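Local coordinates for SH2 domain-containing protein 3C (PDB 3T6G) that acts as an adapter linking integrin-mediated adhesion to BCAR1-CRK-RAPGEF1 signalling and RAP1 activation, its Cdc25-homology domain being closed and incapable of canonical nucleotide exchange, at residues E85-P90 and P207-L212; I213-S218 and L240-A245; V112-S117 and A125-K130. The protein carries 2 engineered substitutions. All coordinates share one frame; numbering follows the deposited sequence.

Contact 1 of 3, residues E85-P90 and P207-L212; sequences ELLTLP and PHVLPL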
ATOM      1  N   GLU A  85      -9.326   4.545   5.161  1.00 62.21           N
ATOM      2  CA  GLU A  85      -9.124   5.775   5.921  1.00 57.24           C
ATOM      3  C   GLU A  85      -8.032   5.559   6.948  1.00 56.44           C
ATOM      4  O   GLU A  85      -7.126   6.379   7.091  1.00 58.69           O
ATOM      5  CB  GLU A  85     -10.412   6.209   6.600  1.00 54.58           C
ATOM      6  CG  GLU A  85     -10.252   7.398   7.510  1.00 69.85           C
ATOM      7  CD  GLU A  85     -11.552   8.174   7.656  1.00 81.03           C
ATOM      8  OE1 GLU A  85     -12.573   7.692   7.114  1.00 86.31           O
ATOM      9  OE2 GLU A  85     -11.554   9.256   8.297  1.00 79.86           O
ATOM     10  N   LEU A  86      -8.081   4.418   7.616  1.00 59.60           N
ATOM     11  CA  LEU A  86      -7.115   4.129   8.669  1.00 60.88           C
ATOM     12  C   LEU A  86      -5.671   4.215   8.192  1.00 67.26           C
ATOM     13  O   LEU A  86      -4.795   4.629   8.946  1.00 70.20           O
ATOM     14  CB  LEU A  86      -7.371   2.761   9.322  1.00 44.44           C
ATOM     15  CG  LEU A  86      -6.361   2.488  10.448  1.00 54.10           C
ATOM     16  CD1 LEU A  86      -6.510   3.552  11.539  1.00 60.19           C
ATOM     17  CD2 LEU A  86      -6.468   1.099  11.066  1.00 45.99           C
ATOM     18  N   LEU A  87      -5.404   3.822   6.950  1.00 69.81           N
ATOM     19  CA  LEU A  87      -4.006   3.748   6.505  1.00 71.18           C
ATOM     20  C   LEU A  87      -3.364   5.079   6.071  1.00 66.15           C
ATOM     21  O   LEU A  87      -2.188   5.107   5.717  1.00 58.42           O
ATOM     22  CB  LEU A  87      -3.785   2.626   5.477  1.00 68.86           C
ATOM     23  CG  LEU A  87      -4.754   2.492   4.310  1.00 69.65           C
ATOM     24  CD1 LEU A  87      -4.522   3.602   3.330  1.00 71.90           C
ATOM     25  CD2 LEU A  87      -4.551   1.157   3.644  1.00 58.47           C
ATOM     26  N   THR A  88      -4.132   6.166   6.117  1.00 61.53           N
ATOM     27  CA  THR A  88      -3.576   7.501   5.947  1.00 63.80           C
ATOM     28  C   THR A  88      -3.180   8.110   7.294  1.00 67.74           C
ATOM     29  O   THR A  88      -2.380   9.038   7.355  1.00 85.10           O
ATOM     30  CB  THR A  88      -4.590   8.458   5.311  1.00 67.16           C
ATOM     31  OG1 THR A  88      -5.554   8.848   6.295  1.00 59.89           O
ATOM     32  CG2 THR A  88      -5.287   7.808   4.125  1.00 65.11           C
ATOM     33  N   LEU A  89      -3.763   7.596   8.370  1.00 63.93           N
ATOM     34  CA  LEU A  89      -3.580   8.150   9.705  1.00 60.33           C
ATOM     35  C   LEU A  89      -2.324   7.618  10.389  1.00 66.46           C
ATOM     36  O   LEU A  89      -1.829   6.557  10.049  1.00 55.61           O
ATOM     37  CB  LEU A  89      -4.812   7.877  10.571  1.00 63.87           C
ATOM     38  CG  LEU A  89      -5.987   8.806  10.304  1.00 61.52           C
ATOM     39  CD1 LEU A  89      -5.518   9.942   9.445  1.00 65.55           C
ATOM     40  CD2 LEU A  89      -7.109   8.068   9.624  1.00 58.89           C
ATOM     41  N   PRO A  90      -1.802   8.356  11.378  1.00 81.11           N
ATOM     42  CA  PRO A  90      -0.457   7.987  11.805  1.00 80.92           C
ATOM     43  C   PRO A  90      -0.512   6.674  12.558  1.00 74.65           C
ATOM     44  O   PRO A  90       0.487   5.958  12.612  1.00 79.04           O
ATOM     45  CB  PRO A  90      -0.057   9.132  12.747  1.00 85.45           C
ATOM     46  CG  PRO A  90      -1.212  10.102  12.726  1.00 90.62           C
ATOM     47  CD  PRO A  90      -2.409   9.327  12.295  1.00 83.08           C
ATOM     48  N   PRO A 207      -8.406   0.102  -4.088  1.00 69.73           N
ATOM     49  CA  PRO A 207      -7.712   1.116  -4.882  1.00 52.10           C
ATOM     50  C   PRO A 207      -6.213   0.917  -4.793  1.00 50.16           C
ATOM     51  O   PRO A 207      -5.727   0.103  -3.984  1.00 43.43           O
ATOM     52  CB  PRO A 207      -8.071   2.400  -4.157  1.00 60.86           C
ATOM     53  CG  PRO A 207      -8.077   1.962  -2.711  1.00 66.79           C
ATOM     54  CD  PRO A 207      -8.716   0.594  -2.733  1.00 70.54           C
ATOM     55  N   HIS A 208      -5.477   1.661  -5.610  1.00 53.12           N
ATOM     56  CA  HIS A 208      -4.024   1.561  -5.601  1.00 57.80           C
ATOM     57  C   HIS A 208      -3.475   2.374  -4.404  1.00 62.01           C
ATOM     58  O   HIS A 208      -3.537   3.603  -4.397  1.00 67.79           O
ATOM     59  CB  HIS A 208      -3.468   2.040  -6.959  1.00 51.55           C
ATOM     60  CG  HIS A 208      -2.010   1.770  -7.150  1.00 53.49           C
ATOM     61  ND1 HIS A 208      -1.412   0.599  -6.748  1.00 53.48           N
ATOM     62  CD2 HIS A 208      -1.024   2.531  -7.692  1.00 64.64           C
ATOM     63  CE1 HIS A 208      -0.118   0.643  -7.033  1.00 56.52           C
ATOM     64  NE2 HIS A 208       0.140   1.805  -7.607  1.00 60.97           N
ATOM     65  N   VAL A 209      -2.955   1.687  -3.392  1.00 53.34           N
ATOM     66  CA  VAL A 209      -2.484   2.348  -2.176  1.00 54.04           C
ATOM     67  C   VAL A 209      -1.039   1.976  -1.856  1.00 59.54           C
ATOM     68  O   VAL A 209      -0.510   2.392  -0.825  1.00 56.28           O
ATOM     69  CB  VAL A 209      -3.358   1.990  -0.904  1.00 53.12           C
ATOM     70  CG1 VAL A 209      -4.831   2.253  -1.132  1.00 48.14           C
ATOM     71  CG2 VAL A 209      -3.165   0.538  -0.484  1.00 36.48           C
ATOM     72  N   LEU A 210      -0.389   1.181  -2.706  1.00 58.63           N
ATOM     73  CA  LEU A 210       1.014   0.841  -2.427  1.00 58.38           C
ATOM     74  C   LEU A 210       2.001   2.021  -2.498  1.00 62.32           C
ATOM     75  O   LEU A 210       2.901   2.128  -1.674  1.00 68.70           O
ATOM     76  CB  LEU A 210       1.511  -0.346  -3.251  1.00 51.23           C
ATOM     77  CG  LEU A 210       1.716  -1.474  -2.251  1.00 60.89           C
ATOM     78  CD1 LEU A 210       0.429  -2.265  -2.117  1.00 61.56           C
ATOM     79  CD2 LEU A 210       2.874  -2.358  -2.628  1.00 61.71           C
ATOM     80  N   PRO A 211       1.858   2.897  -3.490  1.00 63.67           N
ATOM     81  CA  PRO A 211       2.744   4.055  -3.380  1.00 71.58           C
ATOM     82  C   PRO A 211       2.558   4.756  -2.037  1.00 66.13           C
ATOM     83  O   PRO A 211       3.520   4.854  -1.293  1.00 70.97           O
ATOM     84  CB  PRO A 211       2.292   4.940  -4.537  1.00 71.31           C
ATOM     85  CG  PRO A 211       1.869   3.961  -5.561  1.00 69.19           C
ATOM     86  CD  PRO A 211       1.192   2.838  -4.799  1.00 69.11           C
ATOM     87  N   LEU A 212       1.346   5.204  -1.723  1.00 62.18           N
ATOM     88  CA  LEU A 212       1.071   5.836  -0.428  1.00 59.29           C
ATOM     89  C   LEU A 212       1.680   5.117   0.793  1.00 63.86           C
ATOM     90  O   LEU A 212       2.440   5.702   1.550  1.00 66.82           O
ATOM     91  CB  LEU A 212      -0.427   5.954  -0.213  1.00 57.54           C
ATOM     92  CG  LEU A 212      -0.830   6.383   1.201  1.00 70.29           C
ATOM     93  CD1 LEU A 212      -0.409   7.847   1.459  1.00 75.56           C
ATOM     94  CD2 LEU A 212      -2.327   6.219   1.404  1.00 60.32           C
TER
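A small, fully apolar packing contact joins L87 and T88, in the turn after helix 83-86, to V209 and L212 at the start of helix 210-215. It lies in the all-helical Cdc25-homology (Ras-GEF) domain, and all four touching residues are buried. L87 provides most of one side. Its two methyls part company: CD1 of L87 lies 3.9 Å from CD2 of L212, while CD2 of L87 reaches toward CG2 of V209 more loosely, at 4.4 Å. V209 and L212 are three positions apart, about one helical turn, and both point their side chains at L87, which therefore meets both. The torsions of the two leucines differ: CG of L87 sits between its own backbone N and carbonyl carbon (chi1 47°), whereas CG of L212 extends opposite its backbone N (chi1 170°), and the two side chains meet at a slant. T88 adds its methyl rather than its hydroxyl, with CG2 of T88 4.3 Å from CD2 of L212; a beta-branched threonine suits a site where one branch faces hydrocarbon. The first segment is bent by a type I beta turn from L86 to L89, closed by a backbone hydrogen bond from L89 N to L86 O of 3.2 Å. On the other side, V209 holds the N-cap position. Around this junction, helix 93-115 supports L87 through L95 and L99, and its R96 hydrogen-bonds the carbonyl oxygens of L87 and L89. Helix 236-250 packs A246 on L212 and A250 on T88, while T88 also touches an aromatic side chain of another protein in the assembly.

Contact 2 of 3, residues I213-S218 and L240-A245; sequences ITLLES and LAHLEA. Engineered in segment 213-218: S218 (natural residue Cys).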
ATOM      1  N   ILE A 213       1.345   3.855   1.014  1.00 58.54           N
ATOM      2  CA  ILE A 213       1.812   3.228   2.237  1.00 55.96           C
ATOM      3  C   ILE A 213       3.319   3.066   2.267  1.00 65.26           C
ATOM      4  O   ILE A 213       3.921   2.922   3.327  1.00 77.70           O
ATOM      5  CB  ILE A 213       1.115   1.892   2.542  1.00 56.61           C
ATOM      6  CG1 ILE A 213       1.332   0.871   1.421  1.00 60.55           C
ATOM      7  CG2 ILE A 213      -0.374   2.110   2.801  1.00 49.46           C
ATOM      8  CD1 ILE A 213       0.687  -0.470   1.739  1.00 51.55           C
ATOM      9  N   THR A 214       3.939   3.103   1.105  1.00 69.69           N
ATOM     10  CA  THR A 214       5.388   3.001   1.062  1.00 79.25           C
ATOM     11  C   THR A 214       6.039   4.345   1.437  1.00 83.18           C
ATOM     12  O   THR A 214       6.986   4.393   2.223  1.00 84.87           O
ATOM     13  CB  THR A 214       5.842   2.505  -0.297  1.00 83.22           C
ATOM     14  OG1 THR A 214       4.988   1.424  -0.689  1.00 77.58           O
ATOM     15  CG2 THR A 214       7.268   1.997  -0.223  1.00 88.25           C
ATOM     16  N   LEU A 215       5.510   5.429   0.877  1.00 76.31           N
ATOM     17  CA  LEU A 215       5.858   6.766   1.309  1.00 74.27           C
ATOM     18  C   LEU A 215       5.782   6.864   2.842  1.00 85.68           C
ATOM     19  O   LEU A 215       6.809   6.975   3.516  1.00 92.38           O
ATOM     20  CB  LEU A 215       4.903   7.772   0.669  1.00 73.54           C
ATOM     21  CG  LEU A 215       5.396   8.576  -0.534  1.00 76.59           C
ATOM     22  CD1 LEU A 215       6.585   7.919  -1.141  1.00 69.44           C
ATOM     23  CD2 LEU A 215       4.301   8.767  -1.566  1.00 75.22           C
ATOM     24  N   LEU A 216       4.572   6.796   3.393  1.00 80.65           N
ATOM     25  CA  LEU A 216       4.381   7.032   4.821  1.00 68.70           C
ATOM     26  C   LEU A 216       5.223   6.133   5.714  1.00 77.42           C
ATOM     27  O   LEU A 216       5.276   6.339   6.922  1.00 88.09           O
ATOM     28  CB  LEU A 216       2.923   6.887   5.226  1.00 58.69           C
ATOM     29  CG  LEU A 216       1.807   7.391   4.309  1.00 63.94           C
ATOM     30  CD1 LEU A 216       0.477   7.438   5.073  1.00 58.56           C
ATOM     31  CD2 LEU A 216       2.145   8.736   3.744  1.00 63.30           C
ATOM     32  N   GLU A 217       5.869   5.134   5.136  1.00 75.01           N
ATOM     33  CA  GLU A 217       6.761   4.299   5.922  1.00 80.38           C
ATOM     34  C   GLU A 217       8.218   4.574   5.568  1.00 90.25           C
ATOM     35  O   GLU A 217       8.773   4.003   4.621  1.00 94.14           O
ATOM     36  CB  GLU A 217       6.411   2.821   5.758  1.00 76.13           C
ATOM     37  CG  GLU A 217       5.050   2.482   6.330  1.00 78.30           C
ATOM     38  CD  GLU A 217       4.957   2.788   7.813  1.00 78.34           C
ATOM     39  OE1 GLU A 217       5.937   2.478   8.525  1.00 79.14           O
ATOM     40  OE2 GLU A 217       3.919   3.336   8.264  1.00 74.84           O
ATOM     41  N   SER A 218       8.831   5.458   6.342  1.00 95.82           N
ATOM     42  CA  SER A 218      10.197   5.904   6.071  1.00103.33           C
ATOM     43  C   SER A 218      10.467   7.235   6.770  1.00 95.41           C
ATOM     44  O   SER A 218       9.566   8.058   6.922  1.00 87.87           O
ATOM     45  CB  SER A 218      10.431   6.051   4.559  1.00103.55           C
ATOM     46  OG  SER A 218       9.638   7.103   4.025  1.00 99.76           O
ATOM     47  N   LEU A 240       3.315  14.447  -4.216  1.00 55.85           N
ATOM     48  CA  LEU A 240       2.107  15.171  -3.830  1.00 63.07           C
ATOM     49  C   LEU A 240       0.870  14.608  -4.545  1.00 66.79           C
ATOM     50  O   LEU A 240      -0.261  14.807  -4.129  1.00 72.80           O
ATOM     51  CB  LEU A 240       2.252  16.677  -4.079  1.00 55.30           C
ATOM     52  CG  LEU A 240       1.091  17.585  -3.624  1.00 61.44           C
ATOM     53  CD1 LEU A 240       0.910  17.607  -2.110  1.00 57.83           C
ATOM     54  CD2 LEU A 240       1.269  19.003  -4.148  1.00 63.81           C
ATOM     55  N   ALA A 241       1.097  13.895  -5.629  1.00 67.17           N
ATOM     56  CA  ALA A 241       0.002  13.358  -6.409  1.00 63.33           C
ATOM     57  C   ALA A 241      -0.574  12.133  -5.696  1.00 59.28           C
ATOM     58  O   ALA A 241      -1.787  11.967  -5.585  1.00 58.03           O
ATOM     59  CB  ALA A 241       0.484  13.006  -7.800  1.00 53.98           C
ATOM     60  N   HIS A 242       0.299  11.286  -5.176  1.00 49.47           N
ATOM     61  CA  HIS A 242      -0.176  10.165  -4.396  1.00 54.35           C
ATOM     62  C   HIS A 242      -0.877  10.617  -3.137  1.00 67.44           C
ATOM     63  O   HIS A 242      -1.896  10.036  -2.767  1.00 72.62           O
ATOM     64  CB  HIS A 242       0.953   9.189  -4.106  1.00 58.27           C
ATOM     65  CG  HIS A 242       1.407   8.445  -5.326  1.00 65.69           C
ATOM     66  ND1 HIS A 242       2.711   8.025  -5.513  1.00 70.20           N
ATOM     67  CD2 HIS A 242       0.728   8.064  -6.433  1.00 62.80           C
ATOM     68  CE1 HIS A 242       2.813   7.414  -6.679  1.00 64.22           C
ATOM     69  NE2 HIS A 242       1.628   7.433  -7.261  1.00 70.21           N
ATOM     70  N   LEU A 243      -0.365  11.670  -2.496  1.00 70.73           N
ATOM     71  CA  LEU A 243      -0.951  12.142  -1.243  1.00 65.27           C
ATOM     72  C   LEU A 243      -2.321  12.776  -1.455  1.00 66.34           C
ATOM     73  O   LEU A 243      -3.253  12.516  -0.707  1.00 68.51           O
ATOM     74  CB  LEU A 243      -0.032  13.123  -0.529  1.00 59.04           C
ATOM     75  CG  LEU A 243       1.262  12.559   0.039  1.00 53.64           C
ATOM     76  CD1 LEU A 243       2.191  13.726   0.439  1.00 52.90           C
ATOM     77  CD2 LEU A 243       0.989  11.648   1.222  1.00 45.09           C
ATOM     78  N   GLU A 244      -2.457  13.601  -2.476  1.00 67.16           N
ATOM     79  CA  GLU A 244      -3.758  14.209  -2.709  1.00 76.21           C
ATOM     80  C   GLU A 244      -4.770  13.133  -3.073  1.00 75.08           C
ATOM     81  O   GLU A 244      -5.911  13.167  -2.631  1.00 78.77           O
ATOM     82  CB  GLU A 244      -3.692  15.280  -3.799  1.00 74.27           C
ATOM     83  CG  GLU A 244      -3.132  16.618  -3.315  1.00 75.25           C
ATOM     84  CD  GLU A 244      -3.104  17.660  -4.415  1.00 78.51           C
ATOM     85  OE1 GLU A 244      -2.454  17.426  -5.455  1.00 92.99           O
ATOM     86  OE2 GLU A 244      -3.748  18.707  -4.259  1.00 76.80           O
ATOM     87  N   ALA A 245      -4.333  12.180  -3.882  1.00 70.70           N
ATOM     88  CA  ALA A 245      -5.201  11.109  -4.342  1.00 76.36           C
ATOM     89  C   ALA A 245      -5.664  10.285  -3.153  1.00 73.28           C
ATOM     90  O   ALA A 245      -6.787   9.770  -3.128  1.00 71.54           O
ATOM     91  CB  ALA A 245      -4.463  10.210  -5.386  1.00 44.37           C
TER
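L216 and L243 meet because each turns CG opposite its own carbonyl carbon, beside the backbone N: chi1 is -38° in L216 and -68° in L243. Neither CB points straight across, yet these torsions swing each side chain toward the other segment. With CD1 extended along the chain in both leucines, the second branch, CD2, is the one that meets its counterpart. CD2 of L216 and CD2 of L243 come to 4.0 Å, the side chains approaching at a slant to one another. Beside this pair, L215 points directly at helix 236-250, and its CD2 stands 4.2 Å from CB of H242. The same methyl lies close to the plane of the imidazole, at its edge, and does not cover a face. Here the histidine thus presents mainly its aliphatic CB to the leucine, and its ring has an aromatic partner in H234, which it meets edge-to-face. Leucine suits both positions of the first segment, since a branched tip can reach across between backbones whose nearest CA atoms, those of L215 and H242, are 9.0 Å apart.

The chain then leaves helix 210-215. S218, an engineered replacement of the natural cysteine, donates from OG to the backbone O of L215 over 2.9 Å, lying in the carbonyl plane with a C=O...OG angle of 157°. The next residues, 219-232, are not modelled, which is consistent with a mobile loop. Chemically, the joint between the two helices is nonpolar: small and partly buried, it consists of dispersion contacts between methyl and methylene groups, which set no strict direction. Polar groups beside it have their partners elsewhere, and the charged side chain of E217 is held by a different helix, through salt bridges to R93 and R96 of helix 93-115.

Contact 3 of 3, residues V112-S117 and A125-K130; sequences VDILGS and AALLHK. Engineered in segment 112-117: S117 (natural residue Cys).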
ATOM      1  N   VAL A 112       7.077 -18.702  -6.424  1.00 58.15           N
ATOM      2  CA  VAL A 112       7.516 -20.034  -6.035  1.00 54.23           C
ATOM      3  C   VAL A 112       6.712 -21.146  -6.748  1.00 59.61           C
ATOM      4  O   VAL A 112       7.214 -22.252  -7.003  1.00 52.30           O
ATOM      5  CB  VAL A 112       7.395 -20.207  -4.511  1.00 54.46           C
ATOM      6  CG1 VAL A 112       7.636 -21.661  -4.099  1.00 50.15           C
ATOM      7  CG2 VAL A 112       8.358 -19.259  -3.796  1.00 57.95           C
ATOM      8  N   ASP A 113       5.458 -20.852  -7.058  1.00 59.48           N
ATOM      9  CA  ASP A 113       4.603 -21.842  -7.678  1.00 62.69           C
ATOM     10  C   ASP A 113       5.151 -21.996  -9.075  1.00 63.73           C
ATOM     11  O   ASP A 113       5.329 -23.106  -9.574  1.00 60.25           O
ATOM     12  CB  ASP A 113       3.165 -21.334  -7.726  1.00 68.68           C
ATOM     13  CG  ASP A 113       2.201 -22.367  -8.263  1.00 69.34           C
ATOM     14  OD1 ASP A 113       2.395 -23.558  -7.947  1.00 69.95           O
ATOM     15  OD2 ASP A 113       1.249 -21.984  -8.987  1.00 64.07           O
ATOM     16  N   ILE A 114       5.457 -20.854  -9.682  1.00 62.74           N
ATOM     17  CA  ILE A 114       6.024 -20.821 -11.018  1.00 62.41           C
ATOM     18  C   ILE A 114       7.363 -21.552 -11.118  1.00 63.93           C
ATOM     19  O   ILE A 114       7.546 -22.400 -11.990  1.00 64.42           O
ATOM     20  CB  ILE A 114       6.144 -19.395 -11.535  1.00 56.40           C
ATOM     21  CG1 ILE A 114       4.742 -18.805 -11.668  1.00 51.96           C
ATOM     22  CG2 ILE A 114       6.873 -19.395 -12.875  1.00 57.61           C
ATOM     23  CD1 ILE A 114       4.654 -17.456 -12.308  1.00 50.45           C
ATOM     24  N   LEU A 115       8.292 -21.252 -10.219  1.00 64.92           N
ATOM     25  CA  LEU A 115       9.586 -21.921 -10.263  1.00 63.29           C
ATOM     26  C   LEU A 115       9.463 -23.352  -9.768  1.00 75.55           C
ATOM     27  O   LEU A 115      10.410 -24.130  -9.868  1.00 80.29           O
ATOM     28  CB  LEU A 115      10.607 -21.156  -9.446  1.00 54.96           C
ATOM     29  CG  LEU A 115      10.732 -19.696  -9.900  1.00 64.92           C
ATOM     30  CD1 LEU A 115      11.286 -18.766  -8.784  1.00 60.49           C
ATOM     31  CD2 LEU A 115      11.579 -19.621 -11.160  1.00 64.59           C
ATOM     32  N   GLY A 116       8.296 -23.693  -9.226  1.00 70.27           N
ATOM     33  CA  GLY A 116       8.034 -25.053  -8.798  1.00 69.90           C
ATOM     34  C   GLY A 116       7.503 -25.894  -9.945  1.00 73.67           C
ATOM     35  O   GLY A 116       7.410 -27.125  -9.853  1.00 65.66           O
ATOM     36  N   SER A 117       7.147 -25.218 -11.033  1.00 76.60           N
ATOM     37  CA  SER A 117       6.662 -25.885 -12.232  1.00 77.02           C
ATOM     38  C   SER A 117       7.845 -26.404 -13.070  1.00 79.23           C
ATOM     39  O   SER A 117       8.243 -25.801 -14.075  1.00 70.98           O
ATOM     40  CB  SER A 117       5.791 -24.932 -13.049  1.00 75.83           C
ATOM     41  OG  SER A 117       5.514 -25.475 -14.333  1.00 82.92           O
ATOM     42  N   ALA A 125       5.349 -22.021 -19.103  1.00 50.55           N
ATOM     43  CA  ALA A 125       4.773 -20.947 -19.903  1.00 56.19           C
ATOM     44  C   ALA A 125       3.272 -20.865 -19.699  1.00 60.53           C
ATOM     45  O   ALA A 125       2.726 -19.784 -19.509  1.00 68.11           O
ATOM     46  CB  ALA A 125       5.102 -21.121 -21.410  1.00 51.39           C
ATOM     47  N   ALA A 126       2.609 -22.013 -19.741  1.00 61.87           N
ATOM     48  CA  ALA A 126       1.157 -22.083 -19.544  1.00 61.12           C
ATOM     49  C   ALA A 126       0.733 -21.596 -18.151  1.00 50.72           C
ATOM     50  O   ALA A 126      -0.266 -20.898 -17.997  1.00 55.83           O
ATOM     51  CB  ALA A 126       0.673 -23.499 -19.780  1.00 63.75           C
ATOM     52  N   LEU A 127       1.506 -21.970 -17.142  1.00 45.53           N
ATOM     53  CA  LEU A 127       1.330 -21.442 -15.788  1.00 44.27           C
ATOM     54  C   LEU A 127       1.583 -19.923 -15.719  1.00 52.36           C
ATOM     55  O   LEU A 127       0.835 -19.185 -15.076  1.00 58.76           O
ATOM     56  CB  LEU A 127       2.268 -22.168 -14.823  1.00 50.29           C
ATOM     57  CG  LEU A 127       2.149 -21.718 -13.356  1.00 65.19           C
ATOM     58  CD1 LEU A 127       0.711 -21.409 -13.003  1.00 61.32           C
ATOM     59  CD2 LEU A 127       2.720 -22.764 -12.417  1.00 64.45           C
ATOM     60  N   LEU A 128       2.649 -19.468 -16.374  1.00 55.53           N
ATOM     61  CA  LEU A 128       2.921 -18.038 -16.521  1.00 55.20           C
ATOM     62  C   LEU A 128       1.736 -17.351 -17.193  1.00 63.44           C
ATOM     63  O   LEU A 128       1.346 -16.253 -16.825  1.00 69.76           O
ATOM     64  CB  LEU A 128       4.197 -17.820 -17.339  1.00 55.23           C
ATOM     65  CG  LEU A 128       4.789 -16.410 -17.464  1.00 55.40           C
ATOM     66  CD1 LEU A 128       5.362 -15.987 -16.127  1.00 59.15           C
ATOM     67  CD2 LEU A 128       5.880 -16.330 -18.553  1.00 45.51           C
ATOM     68  N   HIS A 129       1.142 -18.008 -18.180  1.00 67.76           N
ATOM     69  CA  HIS A 129       0.055 -17.379 -18.925  1.00 71.55           C
ATOM     70  C   HIS A 129      -1.159 -17.217 -18.025  1.00 74.04           C
ATOM     71  O   HIS A 129      -1.955 -16.289 -18.183  1.00 73.45           O
ATOM     72  CB  HIS A 129      -0.288 -18.192 -20.186  1.00 70.80           C
ATOM     73  CG  HIS A 129      -1.534 -17.734 -20.883  1.00 66.92           C
ATOM     74  ND1 HIS A 129      -1.671 -16.467 -21.409  1.00 72.73           N
ATOM     75  CD2 HIS A 129      -2.704 -18.369 -21.125  1.00 66.35           C
ATOM     76  CE1 HIS A 129      -2.870 -16.341 -21.950  1.00 67.37           C
ATOM     77  NE2 HIS A 129      -3.515 -17.482 -21.794  1.00 67.32           N
ATOM     78  N   LYS A 130      -1.284 -18.137 -17.078  1.00 72.98           N
ATOM     79  CA  LYS A 130      -2.420 -18.158 -16.186  1.00 71.36           C
ATOM     80  C   LYS A 130      -2.220 -17.131 -15.071  1.00 68.21           C
ATOM     81  O   LYS A 130      -3.165 -16.462 -14.650  1.00 66.13           O
ATOM     82  CB  LYS A 130      -2.598 -19.557 -15.605  1.00 71.72           C
ATOM     83  CG  LYS A 130      -3.912 -19.739 -14.878  1.00 71.71           C
ATOM     84  CD  LYS A 130      -3.863 -20.942 -13.975  1.00 68.96           C
ATOM     85  CE  LYS A 130      -5.181 -21.105 -13.259  1.00 72.02           C
ATOM     86  NZ  LYS A 130      -5.002 -22.049 -12.138  1.00 76.52           N
TER
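L127 points straight from helix 121-140 at the end of helix 93-115, and the residues opposite are arranged around its branched tip. CD2 of L127 lies 3.8 Å from CB of S117 and 4.1 Å from CA of I114, while CG1 of I114 runs by CG of L127 at 4.2 Å. S117, engineered in place of cysteine, thus makes this contact through its CB. D113 crosses L127 at a slant. Its CG stands opposite the backbone N (chi1 -175°), which brings OD2 of D113 to 3.8 Å from CD2 of L127. An acid suits this partly exposed edge because its other oxygen, OD1, is salt-bridged to K42; OD2 merely abuts the leucine methyl. Deeper in, I114 and L128 also cross, their CD1 methyls 4.2 Å apart; long aliphatic chains fit such a buried site. The contact closes a roughly antiparallel helical hairpin, next to the short connection between helices 93-115 and 121-140. Helix 164-173 packs W167 and L170 on L128, and helix 296-314 covers V112 and L115 on another side of helix 93-115.

Contacts 1 and 2 are neighbours, their centres 7 Å apart: helix 210-215 and the residues just after it lie between residues 85-90 and helix 236-250. They touch directly, CB of P211 lying 3.3 Å from ND1 of H242. Contact 3 is on the opposite side of the chain's centre, 31 Å from contact 1 and 33 Å from contact 2 between centres. In sequence it falls between the two segments of contact 1, and contact 2 follows both. Helix 93-115 flanks contacts 1 and 2 and ends in contact 3. The partner protein's chain touches the segments of contacts 1 and 2 but not of contact 3, placing the first two at the binding surface of a domain whose closed conformation BCAR1 interaction requires.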